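Local coordinates for ABC transporter ATP-binding protein (Sulfolobus tokodaii, PDB 2PJZ), which probably binds and hydrolyses ATP as the nucleotide-binding subunit of an ABC transporter, perhaps one that carries cobalt, at residues A[75-80]-A[99-104]; A[83-88]-A[94-99]. All coordinates share one frame; numbering follows the deposited sequence.

Contact 1 of 2, residues A[75-80]-A[99-104]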
loop_
_atom_site.group_PDB
_atom_site.type_symbol
_atom_site.label_atom_id
_atom_site.label_comp_id
_atom_site.label_asym_id
_atom_site.label_seq_id
_atom_site.Cartn_x
_atom_site.Cartn_y
_atom_site.Cartn_z
ATOM N N ARG A 75 17.812 -1.688 2.779
ATOM C CA ARG A 75 16.771 -2.348 3.574
ATOM C C ARG A 75 15.330 -1.967 3.273
ATOM O O ARG A 75 14.404 -2.524 3.878
ATOM C CB ARG A 75 17.052 -2.178 5.067
ATOM C CG ARG A 75 18.459 -2.762 5.409
ATOM C CD ARG A 75 18.643 -2.824 6.895
ATOM N NE ARG A 75 20.045 -2.786 7.299
ATOM C CZ ARG A 75 20.738 -3.837 7.706
ATOM N NH1 ARG A 75 20.173 -5.039 7.760
ATOM N NH2 ARG A 75 22.009 -3.669 8.067
ATOM N N TYR A 76 15.142 -1.003 2.376
ATOM C CA TYR A 76 13.794 -0.593 1.941
ATOM C C TYR A 76 13.537 -1.056 0.519
ATOM O O TYR A 76 14.433 -0.972 -0.337
ATOM C CB TYR A 76 13.695 0.947 2.000
ATOM C CG TYR A 76 12.358 1.467 1.505
ATOM C CD1 TYR A 76 11.265 1.504 2.354
ATOM C CD2 TYR A 76 12.180 1.864 0.170
ATOM C CE1 TYR A 76 10.014 1.956 1.910
ATOM C CE2 TYR A 76 10.939 2.341 -0.281
ATOM C CZ TYR A 76 9.865 2.368 0.608
ATOM O OH TYR A 76 8.645 2.830 0.205
ATOM N N SER A 77 12.322 -1.536 0.251
ATOM C CA SER A 77 11.894 -1.897 -1.089
ATOM C C SER A 77 10.508 -1.344 -1.382
ATOM O O SER A 77 9.696 -1.182 -0.479
ATOM C CB SER A 77 11.753 -3.437 -1.223
ATOM O OG SER A 77 12.989 -4.049 -1.215
ATOM N N THR A 78 10.232 -1.101 -2.662
ATOM C CA THR A 78 8.875 -0.787 -3.118
ATOM C C THR A 78 8.618 -1.573 -4.412
ATOM O O THR A 78 9.555 -1.942 -5.137
ATOM C CB THR A 78 8.649 0.764 -3.338
ATOM O OG1 THR A 78 7.288 1.039 -3.744
ATOM C CG2 THR A 78 9.611 1.308 -4.431
ATOM N N ASN A 79 7.356 -1.868 -4.661
ATOM C CA ASN A 79 6.954 -2.453 -5.956
ATOM C C ASN A 79 6.484 -1.408 -6.938
ATOM O O ASN A 79 5.993 -1.762 -8.011
ATOM C CB ASN A 79 5.841 -3.484 -5.742
ATOM C CG ASN A 79 4.502 -2.844 -5.353
ATOM O OD1 ASN A 79 4.424 -1.654 -5.033
ATOM N ND2 ASN A 79 3.431 -3.641 -5.422
ATOM N N LEU A 80 6.648 -0.116 -6.600
ATOM C CA LEU A 80 6.145 0.954 -7.499
ATOM C C LEU A 80 6.828 0.874 -8.868
ATOM O O LEU A 80 8.048 0.643 -8.951
ATOM C CB LEU A 80 6.364 2.358 -6.916
ATOM C CG LEU A 80 5.400 2.784 -5.805
ATOM C CD1 LEU A 80 6.064 3.977 -5.057
ATOM C CD2 LEU A 80 4.009 3.170 -6.327
ATOM N N GLU A 99 22.294 -6.220 -6.618
ATOM C CA GLU A 99 23.255 -5.263 -6.048
ATOM C C GLU A 99 22.608 -4.113 -5.273
ATOM O O GLU A 99 23.048 -3.777 -4.171
ATOM C CB GLU A 99 24.125 -4.685 -7.161
ATOM C CG GLU A 99 24.984 -5.743 -7.832
ATOM C CD GLU A 99 25.816 -6.498 -6.813
ATOM O OE1 GLU A 99 26.585 -5.838 -6.063
ATOM O OE2 GLU A 99 25.685 -7.739 -6.750
ATOM N N LEU A 100 21.564 -3.527 -5.853
ATOM C CA LEU A 100 20.922 -2.331 -5.294
ATOM C C LEU A 100 20.262 -2.605 -3.955
ATOM O O LEU A 100 20.338 -1.774 -3.048
ATOM C CB LEU A 100 19.909 -1.772 -6.303
ATOM C CG LEU A 100 19.280 -0.388 -6.029
ATOM C CD1 LEU A 100 20.354 0.719 -6.058
ATOM C CD2 LEU A 100 18.160 -0.092 -7.025
ATOM N N LYS A 101 19.620 -3.772 -3.830
ATOM C CA LYS A 101 18.867 -4.118 -2.631
ATOM C C LYS A 101 19.313 -5.420 -1.988
ATOM O O LYS A 101 18.721 -5.868 -0.987
ATOM C CB LYS A 101 17.352 -4.230 -2.976
ATOM C CG LYS A 101 16.695 -2.919 -3.474
ATOM C CD LYS A 101 16.776 -1.742 -2.459
ATOM C CE LYS A 101 16.050 -0.517 -3.019
ATOM N NZ LYS A 101 16.037 0.646 -2.023
ATOM N N GLY A 102 20.316 -6.068 -2.572
ATOM C CA GLY A 102 20.675 -7.424 -2.075
ATOM C C GLY A 102 19.614 -8.466 -2.391
ATOM O O GLY A 102 19.385 -9.389 -1.614
ATOM N N LEU A 103 18.935 -8.310 -3.524
ATOM C CA LEU A 103 17.941 -9.309 -3.944
ATOM C C LEU A 103 18.605 -10.698 -4.092
ATOM O O LEU A 103 19.715 -10.810 -4.629
ATOM C CB LEU A 103 17.242 -8.891 -5.252
ATOM C CG LEU A 103 16.196 -9.838 -5.898
ATOM C CD1 LEU A 103 15.198 -9.018 -6.715
ATOM C CD2 LEU A 103 16.931 -10.842 -6.812
ATOM N N ASP A 104 17.894 -11.719 -3.625
ATOM C CA ASP A 104 18.337 -13.114 -3.718
ATOM C C ASP A 104 17.667 -13.748 -4.933
ATOM O O ASP A 104 16.454 -13.935 -4.943
ATOM C CB ASP A 104 17.895 -13.852 -2.462
ATOM C CG ASP A 104 18.330 -15.316 -2.452
ATOM O OD1 ASP A 104 19.256 -15.634 -1.690
ATOM O OD2 ASP A 104 17.780 -16.126 -3.210
#
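K101 NZ is gripped by three oxygens: the carbonyl of Y76 across the contact, at 2.8 Å from K101 NZ to Y76 O, and beyond the two segments Y73 O and the side-chain OD1 of N72. The ammonium group meets Y76 O at a C=O...N angle of 149°, tilted 29° out of the carbonyl plane. The chain leaves the backbone with CG anti to the carbonyl carbon, bends at chi2 (-59°) and then runs extended through chi3 and chi4, which brings its last methylenes up beside the same oxygen, K101 CE lying 3.2 Å from Y76 O. Here the edge of the mixed sheet of an ABC-type ATPase domain, strand 76-78, is joined to the residue that follows helix 90-100. An alanine here would take away the ammonium group and is likely to leave the carbonyls of Y76 and Y73 without this shared donor, cutting the polar tie between strand and helix end. S77 meets the lysine only loosely, with S77 OG 4.5 Å from K101 CG; its hydroxyl is bonded instead to A142 O on helix 131-144. The Y76 ring lies against I50 of helix 43-50 while its backbone carbonyl serves K101.

Contact 2 of 2, residues A[83-88]-A[94-99]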
loop_
_atom_site.group_PDB
_atom_site.type_symbol
_atom_site.label_atom_id
_atom_site.label_comp_id
_atom_site.label_asym_id
_atom_site.label_seq_id
_atom_site.Cartn_x
_atom_site.Cartn_y
_atom_site.Cartn_z
ATOM N N ALA A 83 10.278 2.408 -9.734
ATOM C CA ALA A 83 11.532 1.773 -9.251
ATOM C C ALA A 83 12.157 0.796 -10.264
ATOM O O ALA A 83 13.272 0.305 -10.055
ATOM C CB ALA A 83 11.296 1.068 -7.878
ATOM N N TYR A 84 11.437 0.497 -11.350
ATOM C CA TYR A 84 11.846 -0.551 -12.284
ATOM C C TYR A 84 11.804 -0.050 -13.711
ATOM O O TYR A 84 10.980 0.790 -14.058
ATOM C CB TYR A 84 10.974 -1.792 -12.119
ATOM C CG TYR A 84 10.958 -2.253 -10.682
ATOM C CD1 TYR A 84 12.026 -2.991 -10.159
ATOM C CD2 TYR A 84 9.915 -1.894 -9.826
ATOM C CE1 TYR A 84 12.033 -3.398 -8.833
ATOM C CE2 TYR A 84 9.913 -2.302 -8.478
ATOM C CZ TYR A 84 10.980 -3.060 -8.001
ATOM O OH TYR A 84 11.016 -3.470 -6.691
ATOM N N GLU A 85 12.717 -0.551 -14.527
ATOM C CA GLU A 85 12.887 -0.006 -15.870
ATOM C C GLU A 85 12.062 -0.834 -16.822
ATOM O O GLU A 85 12.417 -1.961 -17.158
ATOM C CB GLU A 85 14.358 0.044 -16.269
ATOM C CG GLU A 85 15.160 1.066 -15.482
ATOM C CD GLU A 85 16.657 0.876 -15.654
ATOM O OE1 GLU A 85 17.067 0.268 -16.679
ATOM O OE2 GLU A 85 17.424 1.327 -14.764
ATOM N N ILE A 86 10.934 -0.261 -17.225
ATOM C CA ILE A 86 9.950 -0.971 -18.008
ATOM C C ILE A 86 10.633 -1.531 -19.279
ATOM O O ILE A 86 10.361 -2.659 -19.690
ATOM C CB ILE A 86 8.668 -0.065 -18.234
ATOM C CG1 ILE A 86 7.400 -0.747 -17.696
ATOM C CG2 ILE A 86 8.500 0.380 -19.671
ATOM C CD1 ILE A 86 6.116 0.081 -17.877
ATOM N N GLY A 87 11.595 -0.775 -19.812
ATOM C CA GLY A 87 12.264 -1.073 -21.083
ATOM C C GLY A 87 13.166 -2.298 -21.173
ATOM O O GLY A 87 13.165 -2.981 -22.211
ATOM N N VAL A 88 13.944 -2.580 -20.119
ATOM C CA VAL A 88 14.820 -3.777 -20.116
ATOM C C VAL A 88 14.099 -5.059 -19.699
ATOM O O VAL A 88 12.952 -5.042 -19.215
ATOM C CB VAL A 88 16.109 -3.613 -19.242
ATOM C CG1 VAL A 88 17.138 -2.739 -19.931
ATOM C CG2 VAL A 88 15.781 -3.075 -17.866
ATOM N N VAL A 94 16.494 -8.079 -12.369
ATOM C CA VAL A 94 16.978 -8.960 -11.300
ATOM C C VAL A 94 18.449 -8.708 -10.984
ATOM O O VAL A 94 18.808 -8.549 -9.809
ATOM C CB VAL A 94 16.710 -10.445 -11.599
ATOM C CG1 VAL A 94 17.386 -11.337 -10.573
ATOM C CG2 VAL A 94 15.202 -10.687 -11.614
ATOM N N TYR A 95 19.302 -8.651 -12.018
ATOM C CA TYR A 95 20.720 -8.316 -11.803
ATOM C C TYR A 95 20.949 -6.966 -11.094
ATOM O O TYR A 95 21.744 -6.890 -10.148
ATOM C CB TYR A 95 21.520 -8.340 -13.122
ATOM C CG TYR A 95 21.885 -9.717 -13.604
ATOM C CD1 TYR A 95 21.435 -10.179 -14.836
ATOM C CD2 TYR A 95 22.706 -10.557 -12.840
ATOM C CE1 TYR A 95 21.787 -11.465 -15.308
ATOM C CE2 TYR A 95 23.060 -11.840 -13.294
ATOM C CZ TYR A 95 22.597 -12.271 -14.531
ATOM O OH TYR A 95 22.938 -13.516 -14.993
ATOM N N LEU A 96 20.276 -5.908 -11.546
ATOM C CA LEU A 96 20.383 -4.618 -10.837
ATOM C C LEU A 96 19.983 -4.732 -9.363
ATOM O O LEU A 96 20.700 -4.264 -8.476
ATOM C CB LEU A 96 19.543 -3.530 -11.520
ATOM C CG LEU A 96 19.463 -2.211 -10.725
ATOM C CD1 LEU A 96 20.847 -1.529 -10.490
ATOM C CD2 LEU A 96 18.461 -1.231 -11.378
ATOM N N TYR A 97 18.847 -5.372 -9.099
ATOM C CA TYR A 97 18.330 -5.446 -7.724
ATOM C C TYR A 97 19.140 -6.351 -6.801
ATOM O O TYR A 97 19.172 -6.131 -5.586
ATOM C CB TYR A 97 16.811 -5.706 -7.704
ATOM C CG TYR A 97 16.118 -4.370 -7.814
ATOM C CD1 TYR A 97 16.027 -3.702 -9.028
ATOM C CD2 TYR A 97 15.652 -3.720 -6.672
ATOM C CE1 TYR A 97 15.467 -2.421 -9.107
ATOM C CE2 TYR A 97 15.075 -2.453 -6.743
ATOM C CZ TYR A 97 14.990 -1.814 -7.952
ATOM O OH TYR A 97 14.427 -0.559 -8.006
ATOM N N GLU A 98 19.838 -7.333 -7.380
ATOM C CA GLU A 98 20.797 -8.140 -6.611
ATOM C C GLU A 98 21.837 -7.256 -5.923
ATOM O O GLU A 98 22.219 -7.518 -4.784
ATOM C CB GLU A 98 21.514 -9.163 -7.511
ATOM C CG GLU A 98 20.636 -10.330 -7.988
ATOM C CD GLU A 98 21.400 -11.268 -8.908
ATOM O OE1 GLU A 98 22.561 -11.581 -8.562
ATOM O OE2 GLU A 98 20.853 -11.682 -9.962
ATOM N N GLU A 99 22.294 -6.220 -6.618
ATOM C CA GLU A 99 23.255 -5.263 -6.048
ATOM C C GLU A 99 22.608 -4.113 -5.273
ATOM O O GLU A 99 23.048 -3.777 -4.171
ATOM C CB GLU A 99 24.125 -4.685 -7.161
ATOM C CG GLU A 99 24.984 -5.743 -7.832
ATOM C CD GLU A 99 25.816 -6.498 -6.813
ATOM O OE1 GLU A 99 26.585 -5.838 -6.063
ATOM O OE2 GLU A 99 25.685 -7.739 -6.750
#
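Between A83 and E85 the irregular segment 83-88 passes alongside segment 94-99 of helix 90-100, with the CA atoms of Y84 and Y97 9.3 Å apart, a separation spanned by side chains. Y97 reaches out from the helix toward the loop, and its hydroxyl donates a short hydrogen bond to the A83 carbonyl, 2.5 Å from Y97 OH to A83 O. The hydroxyl approaches with a C=O...O angle of 134°, its oxygen somewhat off the carbonyl plane. A83 O itself lies at the edge of the Y97 ring, close to the ring plane, while the A83 methyl group also approaches the phenol, A83 CB being 3.5 Å from Y97 OH.

Over one face of the Y97 ring comes Y84, leading with a single ring carbon: Y84 CE1 lies 3.5 Å from Y97 CZ, displaced toward the rim. The two side chains cross at about a right angle, yet their ring planes differ by only 36°, an oblique aromatic pair with centroids 4.8 Å apart. With CG anti to the carbonyl carbon (chi1 -54°), the end of the Y84 side chain comes nearer the helix than its base, and the hydroxyl bonds to T78 O on the preceding strand.

Here the loop between strand 76-78 and helix 90-100 is joined to the helix it leads into, within the ABC-type ATPase domain. Y84 also packs against R138, L141 and A142, so its side chain touches both helix 131-144 and helix 90-100, and A83 CB lies over one face of the Y84 ring, 3.7 Å above its plane. Toward the solvent the contact thins out: the carboxylate of E85 comes no nearer than 4.4 Å, from E85 OE2 to L96 CD2, a loose brush of an acidic group along a leucine methyl.

In the fold
Both contacts secure helix 90-100 to the chain that precedes it, and contact 2 is nested inside the loop that contact 1 closes; their centres lie about 10 Å apart. Contact 1 is buried, joins the helix end to the edge strand of the mixed sheet, and depends on one charged group answered by neutral oxygens. Contact 2 sits farther from the chain's centre, partly open to solvent, and combines aromatic packing with a phenol-to-carbonyl bond. Contact 2 reaches segment 75-80 through T78, and segment 99-104 through L103, whose backbone N bonds to Y97 O while its side chain packs on V94 and its carbonyl oxygen lies against the side chain of E98.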